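Local atomic coordinates of alginate lyase AlgAT5 (Defluviitalea, PDB entry 5ZQI), a protein that probably cleaves alginate by beta-elimination, as a polysaccharide lyase family 7 enzyme with a beta-sandwich fold. Residues Ile166-Asp170 and Asp171-Met175. Sequence-based numbering, arbitrary orientation.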
loop_
_atom_site.group_PDB
_atom_site.type_symbol
_atom_site.label_atom_id
_atom_site.label_comp_id
_atom_site.label_asym_id
_atom_site.label_seq_id
_atom_site.Cartn_x
_atom_site.Cartn_y
_atom_site.Cartn_z
ATOM N N ILE A 166 4.981 -2.742 -5.392
ATOM C CA ILE A 166 6.374 -2.438 -5.714
ATOM C C ILE A 166 6.317 -1.313 -6.736
ATOM O O ILE A 166 5.583 -1.429 -7.719
ATOM C CB ILE A 166 7.135 -3.641 -6.291
ATOM C CG1 ILE A 166 7.226 -4.777 -5.285
ATOM C CG2 ILE A 166 8.566 -3.168 -6.730
ATOM C CD1 ILE A 166 7.786 -6.082 -5.936
ATOM N N HIS A 167 7.130 -0.273 -6.542
ATOM C CA HIS A 167 7.229 0.890 -7.419
ATOM C C HIS A 167 8.692 1.088 -7.786
ATOM O O HIS A 167 9.571 0.750 -7.001
ATOM C CB HIS A 167 6.655 2.129 -6.685
ATOM C CG HIS A 167 6.142 3.212 -7.585
ATOM N ND1 HIS A 167 6.980 4.125 -8.196
ATOM C CD2 HIS A 167 4.880 3.553 -7.952
ATOM C CE1 HIS A 167 6.256 4.971 -8.910
ATOM N NE2 HIS A 167 4.986 4.636 -8.796
ATOM N N ASP A 168 8.961 1.648 -8.970
ATOM C CA ASP A 168 10.339 1.967 -9.373
ATOM C C ASP A 168 10.450 3.469 -9.635
ATOM O O ASP A 168 9.615 4.252 -9.137
ATOM C CB ASP A 168 10.765 1.078 -10.535
ATOM C CG ASP A 168 10.122 1.442 -11.853
ATOM O OD1 ASP A 168 9.382 2.424 -11.931
ATOM O OD2 ASP A 168 10.377 0.727 -12.840
ATOM N N SER A 169 11.487 3.905 -10.345
ATOM C CA SER A 169 11.673 5.340 -10.498
ATOM C C SER A 169 10.550 5.994 -11.289
ATOM O O SER A 169 10.335 7.206 -11.158
ATOM C CB SER A 169 13.015 5.645 -11.168
ATOM O OG SER A 169 13.033 5.132 -12.481
ATOM N N ASP A 170 9.827 5.231 -12.093
ATOM C CA ASP A 170 8.896 5.781 -13.067
ATOM C C ASP A 170 7.445 5.438 -12.780
ATOM O O ASP A 170 6.559 6.256 -13.038
ATOM C CB ASP A 170 9.242 5.275 -14.477
ATOM C CG ASP A 170 10.667 5.602 -14.901
ATOM O OD1 ASP A 170 11.162 6.706 -14.601
ATOM O OD2 ASP A 170 11.284 4.737 -15.555
ATOM N N ASP A 171 7.163 4.244 -12.288
ATOM C CA ASP A 171 5.776 3.812 -12.178
ATOM C C ASP A 171 5.710 2.564 -11.314
ATOM O O ASP A 171 6.721 2.071 -10.804
ATOM C CB ASP A 171 5.176 3.580 -13.560
ATOM C CG ASP A 171 3.654 3.549 -13.551
ATOM O OD1 ASP A 171 3.057 3.913 -12.516
ATOM O OD2 ASP A 171 3.056 3.141 -14.570
ATOM N N ASP A 172 4.498 2.067 -11.133
ATOM C CA ASP A 172 4.333 0.835 -10.392
ATOM C C ASP A 172 4.913 -0.326 -11.188
ATOM O O ASP A 172 4.934 -0.327 -12.417
ATOM C CB ASP A 172 2.862 0.572 -10.075
ATOM C CG ASP A 172 2.014 0.402 -11.291
ATOM O OD1 ASP A 172 1.694 1.405 -11.955
ATOM O OD2 ASP A 172 1.655 -0.744 -11.594
ATOM N N VAL A 173 5.408 -1.309 -10.460
ATOM C CA VAL A 173 5.897 -2.565 -11.010
ATOM C C VAL A 173 4.803 -3.614 -10.832
ATOM O O VAL A 173 4.339 -4.210 -11.811
ATOM C CB VAL A 173 7.216 -2.961 -10.335
ATOM C CG1 VAL A 173 7.693 -4.325 -10.874
ATOM C CG2 VAL A 173 8.329 -1.934 -10.595
ATOM N N ILE A 174 4.344 -3.811 -9.603
ATOM C CA ILE A 174 3.085 -4.512 -9.369
ATOM C C ILE A 174 2.288 -3.773 -8.301
ATOM O O ILE A 174 2.835 -3.053 -7.464
ATOM C CB ILE A 174 3.259 -5.997 -8.962
ATOM C CG1 ILE A 174 3.994 -6.125 -7.637
ATOM C CG2 ILE A 174 3.915 -6.807 -10.060
ATOM C CD1 ILE A 174 3.714 -7.465 -6.924
ATOM N N MET A 175 0.966 -3.977 -8.334
ATOM C CA MET A 175 0.066 -3.454 -7.326
ATOM C C MET A 175 -0.935 -4.523 -6.895
ATOM O O MET A 175 -1.412 -5.319 -7.716
ATOM C CB MET A 175 -0.713 -2.213 -7.811
ATOM C CG MET A 175 0.182 -1.081 -8.314
ATOM S SD MET A 175 -0.619 0.513 -8.472
ATOM C CE MET A 175 -1.850 0.077 -9.687
HETATM O O HOH W 1 3.141 5.721 -10.430
HETATM O O HOH W 2 7.459 0.777 -13.680
#
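Ile166 pairs with both Val173 and Ile174 in a classic beta bulge, where the hairpin of strands 160-167 and 172-179 approaches its turn: Ile166 O accepts from Val173 N at 2.7 Å and, less straight (142°), from Ile174 N, both on the same face of its carbonyl plane. Ile166 N returns a bond to Ile174 O. Beyond the bulge, Asp168 N donates to Asp171 O almost linearly, at 175°. Asp168 OD1 organises the turn by accepting twice: Asp170 N, at 2.8 Å, comes from above the carboxylate plane and defines an Asx turn, whereas Asp171 N lies nearly along the C-O axis. Asp168 chi1 of 73° sets CG between its backbone N and carbonyl carbon, turning the carboxylate back toward the turn, where OD1 meets both N-H groups. On the buried face, Ile166 CG2 lies 3.9 Å from Val173 CB and its CD1 meets Ile174 CG1; Ile216 of strand 215-220, in the other sheet, packs against all three residues. The His167 ring lies flat over the Asp171-Asp172 peptide, with Asp171 O 3.3 Å from the ring plane and over its centre. Its ND1 donates to Asp168 O, which fixes the ring's rotation. Replacing His167 by an alanine removes the ring, which is likely to uncover this face of the peptide and leave Asp168 O without its ND1 donor. At the ring edge, in plane, water 1 sits 2.7 Å from His167 NE2 and donates to Asp171 OD1.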